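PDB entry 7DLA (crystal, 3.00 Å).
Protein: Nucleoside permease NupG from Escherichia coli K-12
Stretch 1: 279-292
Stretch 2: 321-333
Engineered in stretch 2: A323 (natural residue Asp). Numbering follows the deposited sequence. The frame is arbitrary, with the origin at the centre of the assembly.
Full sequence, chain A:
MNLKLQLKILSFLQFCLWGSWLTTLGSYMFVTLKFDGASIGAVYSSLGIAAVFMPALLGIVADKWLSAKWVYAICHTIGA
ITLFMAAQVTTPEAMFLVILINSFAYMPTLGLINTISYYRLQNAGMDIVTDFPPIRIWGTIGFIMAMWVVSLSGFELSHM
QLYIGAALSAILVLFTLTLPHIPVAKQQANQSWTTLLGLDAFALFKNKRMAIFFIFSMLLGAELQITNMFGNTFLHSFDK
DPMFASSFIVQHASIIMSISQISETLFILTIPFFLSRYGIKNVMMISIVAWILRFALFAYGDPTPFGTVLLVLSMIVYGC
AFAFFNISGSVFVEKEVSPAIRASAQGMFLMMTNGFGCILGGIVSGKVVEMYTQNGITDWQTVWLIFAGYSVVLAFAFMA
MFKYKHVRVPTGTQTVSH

Stretch 1 279-292: GIKNVMMISIVAWI
Stretch 2 321-333: AFAFFNISGSVFV

The most unusual feature of this contact is how A321 meets W291: its CB lies 3.7 Å from the centroid of the W291 five-membered ring and only 8° off the ring normal, a CH-pi contact over the face. W291 (chi1 -81°, chi2 111°) starts sideways, but its end comes nearer, bringing NE1 to 3.1 Å from A321 O. That same carbonyl accepts a weak hydrogen bond from S287 OG (3.3 Å to A321 O), and A290 CB packs 3.7 Å from A321 CB.

Both stretches are helical, with N-to-C directions 151° apart, hence roughly antiparallel, and axes approaching to 7.7 Å. The CA-CA register is I280-S328 5.5 Å, M284-F325 4.9 Å and S287-A321 4.3 Å, so the backbones converge toward the S287 end, where small residues meet. The first helix is kinked at 280 and 281, whose N atoms lack bonds to the preceding turn; G279 has phi/psi 88/170, whereas I280 is already helical at -62/-57.

M284 (chi1 -101°, chi2 t, chi3 m) is a knob in a hole formed by F325, S328, G329 and F332. Its CG lies 3.5 Å from F325 CD1 and its SD 4.4 Å from the F325 ring centroid, obliquely at 43° off the normal; SD is also 4.0 Å from G329 CA. F325 and F332 are both t at chi1, with chi2 of 76° and 79°.

S328 (chi1 p) donates a very short hydrogen bond within its own helix, OG to F324 O at 2.5 Å, leaving OG 3.3 Å from V283 CG1. V283 (t) also places CG1 3.9 Å from F324 CD2; F324 has chi1 m.

At the wider end, I280, with chi1 off-well at -33° and chi2 m, sets CG2 3.4 Å from F332 CB and CD1 3.9 Å from V331 CG1.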

# COMPACT_ATOMS: atom_id res chain seq x y z
N GLY A 279 -1.20 -7.35 -24.14
CA GLY A 279 -1.47 -5.94 -24.27
C GLY A 279 -1.94 -5.28 -22.99
O GLY A 279 -2.27 -5.92 -21.98
N ILE A 280 -1.98 -3.95 -23.05
CA ILE A 280 -2.29 -3.14 -21.88
C ILE A 280 -3.69 -3.46 -21.36
O ILE A 280 -3.88 -3.82 -20.18
CB ILE A 280 -2.16 -1.64 -22.21
CG1 ILE A 280 -1.05 -1.39 -23.25
CG2 ILE A 280 -2.01 -0.81 -20.94
CD1 ILE A 280 0.31 -1.90 -22.87
N LYS A 281 -4.68 -3.30 -22.24
CA LYS A 281 -6.07 -3.41 -21.85
C LYS A 281 -6.38 -4.80 -21.29
O LYS A 281 -7.05 -4.91 -20.25
CB LYS A 281 -6.94 -3.09 -23.07
CG LYS A 281 -6.94 -1.61 -23.44
CD LYS A 281 -7.88 -1.31 -24.61
CE LYS A 281 -7.85 0.16 -24.99
NZ LYS A 281 -9.10 0.57 -25.64
N ASN A 282 -5.88 -5.87 -21.93
CA ASN A 282 -6.05 -7.23 -21.41
C ASN A 282 -5.39 -7.42 -20.06
O ASN A 282 -5.95 -8.10 -19.19
CB ASN A 282 -5.51 -8.28 -22.38
CG ASN A 282 -6.37 -8.44 -23.62
OD1 ASN A 282 -7.56 -8.10 -23.60
ND2 ASN A 282 -5.77 -8.93 -24.70
N VAL A 283 -4.21 -6.85 -19.84
CA VAL A 283 -3.61 -7.08 -18.53
C VAL A 283 -4.42 -6.38 -17.44
O VAL A 283 -4.69 -6.96 -16.37
CB VAL A 283 -2.13 -6.66 -18.55
CG1 VAL A 283 -1.68 -6.22 -17.18
CG2 VAL A 283 -1.28 -7.83 -19.05
N MET A 284 -4.88 -5.15 -17.72
CA MET A 284 -5.79 -4.46 -16.80
C MET A 284 -7.08 -5.25 -16.56
O MET A 284 -7.62 -5.27 -15.44
CB MET A 284 -6.09 -3.06 -17.33
CG MET A 284 -5.29 -1.92 -16.67
SD MET A 284 -5.82 -0.25 -17.19
CE MET A 284 -5.76 -0.47 -18.98
N MET A 285 -7.58 -5.93 -17.59
CA MET A 285 -8.75 -6.76 -17.41
C MET A 285 -8.45 -7.95 -16.51
O MET A 285 -9.30 -8.36 -15.72
CB MET A 285 -9.28 -7.25 -18.75
CG MET A 285 -10.67 -7.90 -18.72
SD MET A 285 -12.04 -6.73 -18.46
CE MET A 285 -13.24 -7.77 -17.63
N ILE A 286 -7.26 -8.54 -16.65
CA ILE A 286 -6.89 -9.67 -15.78
C ILE A 286 -6.88 -9.21 -14.33
O ILE A 286 -7.27 -9.93 -13.41
CB ILE A 286 -5.53 -10.27 -16.18
CG1 ILE A 286 -5.49 -10.63 -17.66
CG2 ILE A 286 -5.35 -11.58 -15.51
CD1 ILE A 286 -4.11 -11.02 -18.16
N SER A 287 -6.44 -7.97 -14.11
CA SER A 287 -6.49 -7.43 -12.76
C SER A 287 -7.92 -7.32 -12.26
O SER A 287 -8.26 -7.79 -11.16
CB SER A 287 -5.80 -6.06 -12.73
OG SER A 287 -6.41 -5.22 -11.78
N ILE A 288 -8.79 -6.71 -13.05
CA ILE A 288 -10.15 -6.47 -12.59
C ILE A 288 -10.89 -7.79 -12.34
O ILE A 288 -11.67 -7.91 -11.39
CB ILE A 288 -10.88 -5.59 -13.60
CG1 ILE A 288 -10.62 -4.13 -13.29
CG2 ILE A 288 -12.35 -5.86 -13.56
CD1 ILE A 288 -11.01 -3.25 -14.41
N VAL A 289 -10.67 -8.79 -13.18
CA VAL A 289 -11.32 -10.08 -12.96
C VAL A 289 -10.72 -10.76 -11.73
O VAL A 289 -11.44 -11.37 -10.92
CB VAL A 289 -11.20 -10.94 -14.23
CG1 VAL A 289 -11.51 -12.42 -13.95
CG2 VAL A 289 -12.14 -10.40 -15.28
N ALA A 290 -9.40 -10.63 -11.55
CA ALA A 290 -8.76 -11.26 -10.41
C ALA A 290 -9.31 -10.73 -9.08
O ALA A 290 -9.43 -11.48 -8.11
CB ALA A 290 -7.24 -11.06 -10.49
N TRP A 291 -9.65 -9.44 -9.02
CA TRP A 291 -10.24 -8.92 -7.78
C TRP A 291 -11.55 -9.61 -7.44
O TRP A 291 -11.84 -9.89 -6.27
CB TRP A 291 -10.45 -7.40 -7.86
CG TRP A 291 -9.22 -6.62 -7.57
CD1 TRP A 291 -8.49 -5.86 -8.45
CD2 TRP A 291 -8.53 -6.55 -6.31
NE1 TRP A 291 -7.41 -5.30 -7.79
CE2 TRP A 291 -7.41 -5.72 -6.49
CE3 TRP A 291 -8.76 -7.11 -5.05
CZ2 TRP A 291 -6.52 -5.43 -5.45
CZ3 TRP A 291 -7.87 -6.83 -4.01
CH2 TRP A 291 -6.76 -6.00 -4.22
N ILE A 292 -12.38 -9.88 -8.46
CA ILE A 292 -13.60 -10.65 -8.25
C ILE A 292 -13.25 -11.96 -7.56
O ILE A 292 -13.76 -12.27 -6.47
CB ILE A 292 -14.31 -10.94 -9.58
CG1 ILE A 292 -14.65 -9.65 -10.31
CG2 ILE A 292 -15.56 -11.80 -9.33
CD1 ILE A 292 -15.26 -9.89 -11.67
N ALA A 321 -3.90 -9.47 -9.08
CA ALA A 321 -4.91 -8.42 -8.90
C ALA A 321 -4.31 -7.06 -8.54
O ALA A 321 -4.71 -6.04 -9.09
CB ALA A 321 -5.91 -8.86 -7.83
N PHE A 322 -3.34 -7.03 -7.62
CA PHE A 322 -2.79 -5.78 -7.10
C PHE A 322 -1.69 -5.20 -7.99
O PHE A 322 -1.62 -3.98 -8.17
CB PHE A 322 -2.28 -5.99 -5.65
CG PHE A 322 -1.84 -4.70 -4.95
CD1 PHE A 322 -0.66 -4.05 -5.30
CD2 PHE A 322 -2.66 -4.10 -4.02
CE1 PHE A 322 -0.27 -2.86 -4.68
CE2 PHE A 322 -2.28 -2.90 -3.41
CZ PHE A 322 -1.09 -2.28 -3.74
N ALA A 323 -0.83 -6.04 -8.57
CA ALA A 323 0.27 -5.51 -9.36
C ALA A 323 -0.20 -5.10 -10.76
O ALA A 323 0.18 -4.01 -11.26
CB ALA A 323 1.38 -6.56 -9.45
N PHE A 324 -1.02 -5.94 -11.39
CA PHE A 324 -1.29 -5.78 -12.81
C PHE A 324 -1.94 -4.44 -13.09
O PHE A 324 -1.52 -3.71 -13.99
CB PHE A 324 -2.15 -6.93 -13.33
CG PHE A 324 -1.39 -8.20 -13.52
CD1 PHE A 324 -0.27 -8.47 -12.76
CD2 PHE A 324 -1.73 -9.07 -14.55
CE1 PHE A 324 0.48 -9.62 -12.96
CE2 PHE A 324 -0.98 -10.23 -14.76
CZ PHE A 324 0.12 -10.51 -13.95
N PHE A 325 -2.98 -4.08 -12.33
CA PHE A 325 -3.68 -2.86 -12.69
C PHE A 325 -2.76 -1.66 -12.61
O PHE A 325 -2.79 -0.78 -13.46
CB PHE A 325 -4.91 -2.61 -11.82
CG PHE A 325 -5.76 -1.43 -12.30
CD1 PHE A 325 -6.60 -1.57 -13.41
CD2 PHE A 325 -5.64 -0.18 -11.73
CE1 PHE A 325 -7.35 -0.50 -13.89
CE2 PHE A 325 -6.39 0.90 -12.20
CZ PHE A 325 -7.24 0.74 -13.28
N ASN A 326 -1.91 -1.60 -11.58
CA ASN A 326 -1.13 -0.38 -11.42
C ASN A 326 -0.07 -0.27 -12.50
O ASN A 326 0.09 0.81 -13.10
CB ASN A 326 -0.54 -0.29 -10.02
CG ASN A 326 -1.39 0.57 -9.12
OD1 ASN A 326 -2.59 0.30 -8.96
ND2 ASN A 326 -0.82 1.65 -8.58
N ILE A 327 0.62 -1.37 -12.80
CA ILE A 327 1.66 -1.30 -13.82
C ILE A 327 1.03 -0.99 -15.19
O ILE A 327 1.39 0.02 -15.83
CB ILE A 327 2.51 -2.59 -13.85
CG1 ILE A 327 3.07 -2.94 -12.47
CG2 ILE A 327 3.71 -2.41 -14.77
CD1 ILE A 327 4.07 -1.95 -11.93
N SER A 328 0.06 -1.81 -15.63
CA SER A 328 -0.56 -1.58 -16.95
C SER A 328 -1.28 -0.25 -17.00
O SER A 328 -1.32 0.38 -18.06
CB SER A 328 -1.55 -2.68 -17.34
OG SER A 328 -2.33 -3.16 -16.26
N GLY A 329 -1.89 0.19 -15.90
CA GLY A 329 -2.48 1.51 -15.87
C GLY A 329 -1.50 2.60 -16.21
O GLY A 329 -1.77 3.43 -17.08
N SER A 330 -0.34 2.64 -15.53
CA SER A 330 0.57 3.75 -15.80
C SER A 330 1.17 3.64 -17.20
O SER A 330 1.40 4.66 -17.87
CB SER A 330 1.66 3.83 -14.72
OG SER A 330 2.55 2.74 -14.79
N VAL A 331 1.37 2.41 -17.70
CA VAL A 331 1.82 2.25 -19.10
C VAL A 331 0.77 2.79 -20.07
O VAL A 331 1.10 3.49 -21.04
CB VAL A 331 2.16 0.78 -19.41
CG1 VAL A 331 2.58 0.63 -20.87
CG2 VAL A 331 3.28 0.29 -18.53
N PHE A 332 -0.50 2.43 -19.85
CA PHE A 332 -1.62 2.93 -20.65
C PHE A 332 -1.64 4.46 -20.66
O PHE A 332 -1.67 5.08 -21.72
CB PHE A 332 -2.93 2.38 -20.08
CG PHE A 332 -4.17 2.85 -20.80
CD1 PHE A 332 -4.55 2.27 -22.01
CD2 PHE A 332 -4.95 3.87 -20.28
CE1 PHE A 332 -5.67 2.71 -22.69
CE2 PHE A 332 -6.08 4.32 -20.96
CZ PHE A 332 -6.43 3.73 -22.16
N VAL A 333 -1.61 5.08 -19.48
CA VAL A 333 -1.62 6.54 -19.43
C VAL A 333 -0.48 7.10 -20.26
O VAL A 333 -0.70 7.96 -21.11
CB VAL A 333 -1.61 7.07 -17.99
CG1 VAL A 333 -2.11 8.50 -17.98
CG2 VAL A 333 -2.54 6.26 -17.11